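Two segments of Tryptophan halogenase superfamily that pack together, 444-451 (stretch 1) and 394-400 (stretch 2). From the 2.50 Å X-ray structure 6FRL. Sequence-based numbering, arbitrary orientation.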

ATOM      1  N   MET B 444       3.772  -2.075   9.804  1.00 29.45           N
ATOM      2  CA  MET B 444       4.627  -3.235   9.885  1.00 27.52           C
ATOM      3  C   MET B 444       3.750  -4.503   9.925  1.00 29.89           C
ATOM      4  O   MET B 444       4.166  -5.565   9.392  1.00 28.46           O
ATOM      5  CB  MET B 444       5.457  -3.156  11.130  1.00 26.91           C
ATOM      6  CG  MET B 444       6.463  -4.294  11.278  1.00 30.32           C
ATOM      7  SD  MET B 444       7.762  -3.822  12.442  1.00 31.66           S
ATOM      8  CE  MET B 444       8.696  -2.665  11.425  1.00 30.61           C
ATOM      9  N   PHE B 445       2.558  -4.360  10.540  1.00 28.68           N
ATOM     10  CA  PHE B 445       1.627  -5.437  10.784  1.00 29.12           C
ATOM     11  C   PHE B 445       0.419  -5.341   9.888  1.00 30.87           C
ATOM     12  O   PHE B 445      -0.282  -4.344   9.889  1.00 32.19           O
ATOM     13  CB  PHE B 445       1.211  -5.413  12.258  1.00 28.87           C
ATOM     14  CG  PHE B 445       2.356  -5.697  13.167  1.00 28.09           C
ATOM     15  CD1 PHE B 445       2.821  -6.998  13.300  1.00 26.03           C
ATOM     16  CD2 PHE B 445       3.053  -4.664  13.762  1.00 25.42           C
ATOM     17  CE1 PHE B 445       3.933  -7.275  14.074  1.00 25.89           C
ATOM     18  CE2 PHE B 445       4.142  -4.942  14.559  1.00 25.85           C
ATOM     19  CZ  PHE B 445       4.588  -6.258  14.711  1.00 26.22           C
ATOM     20  N   HIS B 446       0.177  -6.403   9.139  1.00 32.10           N
ATOM     21  CA  HIS B 446      -0.848  -6.415   8.098  1.00 34.44           C
ATOM     22  C   HIS B 446      -2.181  -6.903   8.684  1.00 31.49           C
ATOM     23  O   HIS B 446      -2.230  -7.313   9.831  1.00 32.98           O
ATOM     24  CB  HIS B 446      -0.339  -7.264   6.911  1.00 40.69           C
ATOM     25  CG  HIS B 446       0.958  -6.757   6.324  1.00 46.86           C
ATOM     26  ND1 HIS B 446       2.153  -7.431   6.467  1.00 48.78           N
ATOM     27  CD2 HIS B 446       1.252  -5.615   5.646  1.00 50.03           C
ATOM     28  CE1 HIS B 446       3.119  -6.743   5.887  1.00 51.34           C
ATOM     29  NE2 HIS B 446       2.602  -5.633   5.393  1.00 53.69           N
ATOM     30  N   PRO B 447      -3.283  -6.814   7.930  1.00 30.98           N
ATOM     31  CA  PRO B 447      -4.598  -7.167   8.495  1.00 31.03           C
ATOM     32  C   PRO B 447      -4.725  -8.501   9.292  1.00 30.11           C
ATOM     33  O   PRO B 447      -5.417  -8.537  10.330  1.00 26.68           O
ATOM     34  CB  PRO B 447      -5.475  -7.190   7.235  1.00 30.47           C
ATOM     35  CG  PRO B 447      -4.938  -6.029   6.461  1.00 28.12           C
ATOM     36  CD  PRO B 447      -3.447  -6.188   6.601  1.00 28.80           C
ATOM     37  N   ALA B 448      -4.058  -9.568   8.839  1.00 29.87           N
ATOM     38  CA  ALA B 448      -4.157 -10.862   9.555  1.00 30.13           C
ATOM     39  C   ALA B 448      -3.580 -10.801  10.986  1.00 32.05           C
ATOM     40  O   ALA B 448      -4.018 -11.535  11.886  1.00 31.89           O
ATOM     41  CB  ALA B 448      -3.518 -11.986   8.760  1.00 27.23           C
ATOM     42  N   SER B 449      -2.608  -9.919  11.208  1.00 29.65           N
ATOM     43  CA  SER B 449      -2.064  -9.769  12.547  1.00 29.82           C
ATOM     44  C   SER B 449      -3.024  -9.041  13.472  1.00 28.15           C
ATOM     45  O   SER B 449      -3.057  -9.325  14.670  1.00 27.14           O
ATOM     46  CB  SER B 449      -0.704  -9.067  12.490  1.00 30.47           C
ATOM     47  OG  SER B 449       0.255  -9.978  11.987  1.00 28.65           O
ATOM     48  N   TRP B 450      -3.772  -8.089  12.921  1.00 27.99           N
ATOM     49  CA  TRP B 450      -4.801  -7.350  13.680  1.00 27.96           C
ATOM     50  C   TRP B 450      -5.943  -8.295  14.074  1.00 25.99           C
ATOM     51  O   TRP B 450      -6.389  -8.310  15.228  1.00 21.86           O
ATOM     52  CB  TRP B 450      -5.306  -6.124  12.860  1.00 28.48           C
ATOM     53  CG  TRP B 450      -4.262  -5.049  12.800  1.00 28.08           C
ATOM     54  CD1 TRP B 450      -3.233  -4.965  11.918  1.00 29.13           C
ATOM     55  CD2 TRP B 450      -4.097  -3.952  13.709  1.00 28.61           C
ATOM     56  NE1 TRP B 450      -2.447  -3.873  12.195  1.00 29.21           N
ATOM     57  CE2 TRP B 450      -2.946  -3.241  13.301  1.00 29.23           C
ATOM     58  CE3 TRP B 450      -4.802  -3.509  14.843  1.00 29.94           C
ATOM     59  CZ2 TRP B 450      -2.482  -2.107  13.978  1.00 31.05           C
ATOM     60  CZ3 TRP B 450      -4.351  -2.369  15.506  1.00 30.08           C
ATOM     61  CH2 TRP B 450      -3.206  -1.683  15.070  1.00 29.74           C
ATOM     62  N   LEU B 451      -6.379  -9.092  13.085  1.00 25.95           N
ATOM     63  CA  LEU B 451      -7.332 -10.191  13.274  1.00 25.41           C
ATOM     64  C   LEU B 451      -6.939 -11.125  14.409  1.00 24.21           C
ATOM     65  O   LEU B 451      -7.778 -11.466  15.232  1.00 23.49           O
ATOM     66  CB  LEU B 451      -7.501 -10.988  11.994  1.00 25.79           C
ATOM     67  CG  LEU B 451      -8.545 -12.112  11.957  1.00 27.02           C
ATOM     68  CD1 LEU B 451      -9.913 -11.677  12.474  1.00 27.28           C
ATOM     69  CD2 LEU B 451      -8.708 -12.643  10.532  1.00 26.37           C
TER
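Stretch 2, residues 394-400: RDFIILH

Stretch 2 lies on stretch 1 as a helix running nearly parallel to the start of the helix in stretch 1, and packing also against the loop before it, in a small apolar contact built around one aromatic ring, Phe396, and made without a hydrogen bond between the two segments.

All of 394-400 is helical, within a helix that begins earlier and continues later in the chain. In stretch 1 the helix covers 447-451 and continues onward, with His446 at the N-cap position and Met444 and Phe445 in the loop before it. The N-to-C directions of the two helices differ by 17°, and their axes come no closer than 11.8 Å. That spacing is wide for a helix pair, and large side chains span it: the nearest CA atoms, those of Trp450 and Phe396, are still 7.7 Å apart. The total surface buried is 313 Å², counting both sides.

Phe396 points its CA-to-CB bond toward stretch 1 and, with chi1 in the t well, places its ring where Phe445, Ser449 and Trp450 can all reach it. Phe445 covers one face. The two rings form an offset stack, with centroids 4.3 Å apart and planes at 24°, and the closest approach is 3.5 Å from CD2 of Phe445 to CD2 of Phe396. The CB of Phe445 adds a CH-pi contact, 4.2 Å from the centroid of the Phe396 ring and only 8° off its normal. A loop residue thus supplies the flat partner.

Trp450 meets the same ring differently. Its CA-to-CB bond points sideways, but the end of the side chain comes nearer, and there the indole offers a face to the edge of Phe396. The six-membered ring of Trp450 and the ring of Phe396 have centroids 5.0 Å apart and planes at 61°; CE2 of Trp450 lies 3.7 Å from CD1 of Phe396. One turn onward in stretch 2, CD2 of Leu399 comes to 3.7 Å from CE3 of Trp450, extending the apolar contact along the indole. CH2 of Trp450 also reaches the backbone of Asp395, 4.1 Å from its C atom.

Within stretch 1, NE1 of Trp450 donates a hydrogen bond to the backbone O of Phe445 at 3.2 Å. This satisfies the indole's polar group and ties together the two residues that stack on and abut Phe396. Ser449 also touches the ring: its O lies 3.6 Å from CE1 of Phe396, at the ring edge near the ring plane, and its CB is 4.1 Å from CZ of Phe396.

Stretch 2 also settles polar groups internally. ND1 of His400 donates to the backbone O of Phe396 at 2.8 Å, and Arg394 NE pairs with Asp395 OD1 in a salt bridge at 3.0 Å. The rule to read here is one of geometry: a central ring takes a stacked ring over one face and turns an edge to the face of an indole, and the indole's N-H is paired inside its own segment.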

ATOM      1  N   ARG B 394       3.541   1.392  17.614  1.00 28.57           N
ATOM      2  CA  ARG B 394       2.953   1.816  18.898  1.00 31.05           C
ATOM      3  C   ARG B 394       1.467   1.410  19.068  1.00 30.13           C
ATOM      4  O   ARG B 394       1.100   0.753  20.049  1.00 30.98           O
ATOM      5  CB  ARG B 394       3.111   3.327  19.051  1.00 31.20           C
ATOM      6  CG  ARG B 394       2.565   3.936  20.335  1.00 32.19           C
ATOM      7  CD  ARG B 394       2.305   5.405  20.118  1.00 33.45           C
ATOM      8  NE  ARG B 394       1.329   5.649  19.050  1.00 34.40           N
ATOM      9  CZ  ARG B 394       1.044   6.850  18.549  1.00 34.69           C
ATOM     10  NH1 ARG B 394       1.660   7.929  19.022  1.00 33.04           N
ATOM     11  NH2 ARG B 394       0.142   6.970  17.568  1.00 34.75           N
ATOM     12  N   ASP B 395       0.641   1.799  18.098  1.00 31.36           N
ATOM     13  CA  ASP B 395      -0.795   1.488  18.100  1.00 32.15           C
ATOM     14  C   ASP B 395      -1.082  -0.006  18.162  1.00 32.94           C
ATOM     15  O   ASP B 395      -1.959  -0.422  18.905  1.00 35.96           O
ATOM     16  CB  ASP B 395      -1.488   2.096  16.871  1.00 31.65           C
ATOM     17  CG  ASP B 395      -1.574   3.611  16.940  1.00 32.65           C
ATOM     18  OD1 ASP B 395      -1.054   4.217  17.908  1.00 34.63           O
ATOM     19  OD2 ASP B 395      -2.153   4.194  16.010  1.00 31.33           O
ATOM     20  N   PHE B 396      -0.360  -0.820  17.395  1.00 30.38           N
ATOM     21  CA  PHE B 396      -0.519  -2.268  17.524  1.00 29.74           C
ATOM     22  C   PHE B 396      -0.199  -2.739  18.936  1.00 28.74           C
ATOM     23  O   PHE B 396      -0.948  -3.549  19.487  1.00 26.31           O
ATOM     24  CB  PHE B 396       0.340  -3.010  16.480  1.00 30.80           C
ATOM     25  CG  PHE B 396       0.061  -4.486  16.376  1.00 29.96           C
ATOM     26  CD1 PHE B 396      -1.215  -4.942  16.057  1.00 30.65           C
ATOM     27  CD2 PHE B 396       1.084  -5.422  16.528  1.00 30.16           C
ATOM     28  CE1 PHE B 396      -1.473  -6.321  15.936  1.00 28.28           C
ATOM     29  CE2 PHE B 396       0.831  -6.784  16.408  1.00 30.07           C
ATOM     30  CZ  PHE B 396      -0.461  -7.231  16.114  1.00 27.73           C
ATOM     31  N   ILE B 397       0.898  -2.226  19.527  1.00 28.95           N
ATOM     32  CA  ILE B 397       1.272  -2.598  20.912  1.00 28.61           C
ATOM     33  C   ILE B 397       0.184  -2.164  21.926  1.00 29.04           C
ATOM     34  O   ILE B 397      -0.255  -2.950  22.752  1.00 25.81           O
ATOM     35  CB  ILE B 397       2.674  -2.050  21.303  1.00 25.53           C
ATOM     36  CG1 ILE B 397       3.740  -2.811  20.497  1.00 25.36           C
ATOM     37  CG2 ILE B 397       2.925  -2.216  22.802  1.00 22.31           C
ATOM     38  CD1 ILE B 397       5.102  -2.165  20.451  1.00 24.51           C
ATOM     39  N   ILE B 398      -0.256  -0.917  21.828  1.00 29.61           N
ATOM     40  CA  ILE B 398      -1.328  -0.394  22.672  1.00 29.79           C
ATOM     41  C   ILE B 398      -2.574  -1.314  22.709  1.00 30.77           C
ATOM     42  O   ILE B 398      -3.097  -1.629  23.798  1.00 33.12           O
ATOM     43  CB  ILE B 398      -1.732   1.029  22.205  1.00 29.25           C
ATOM     44  CG1 ILE B 398      -0.632   2.017  22.586  1.00 28.26           C
ATOM     45  CG2 ILE B 398      -3.062   1.455  22.847  1.00 28.68           C
ATOM     46  CD1 ILE B 398      -0.760   3.368  21.931  1.00 30.53           C
ATOM     47  N   LEU B 399      -3.028  -1.739  21.525  1.00 27.41           N
ATOM     48  CA  LEU B 399      -4.212  -2.592  21.390  1.00 26.85           C
ATOM     49  C   LEU B 399      -4.206  -3.783  22.333  1.00 26.81           C
ATOM     50  O   LEU B 399      -5.271  -4.132  22.868  1.00 28.74           O
ATOM     51  CB  LEU B 399      -4.398  -3.092  19.933  1.00 26.21           C
ATOM     52  CG  LEU B 399      -5.702  -3.839  19.641  1.00 25.66           C
ATOM     53  CD1 LEU B 399      -6.907  -2.935  19.817  1.00 27.06           C
ATOM     54  CD2 LEU B 399      -5.713  -4.450  18.267  1.00 26.04           C
ATOM     55  N   HIS B 400      -3.037  -4.407  22.514  1.00 26.18           N
ATOM     56  CA  HIS B 400      -2.902  -5.607  23.345  1.00 27.89           C
ATOM     57  C   HIS B 400      -3.343  -5.303  24.816  1.00 31.45           C
ATOM     58  O   HIS B 400      -4.043  -6.103  25.484  1.00 32.98           O
ATOM     59  CB  HIS B 400      -1.461  -6.129  23.342  1.00 28.26           C
ATOM     60  CG  HIS B 400      -0.974  -6.701  22.034  1.00 29.49           C
ATOM     61  ND1 HIS B 400      -0.736  -5.929  20.916  1.00 29.09           N
ATOM     62  CD2 HIS B 400      -0.573  -7.966  21.704  1.00 29.02           C
ATOM     63  CE1 HIS B 400      -0.243  -6.689  19.947  1.00 27.62           C
ATOM     64  NE2 HIS B 400      -0.136  -7.929  20.399  1.00 26.91           N
TER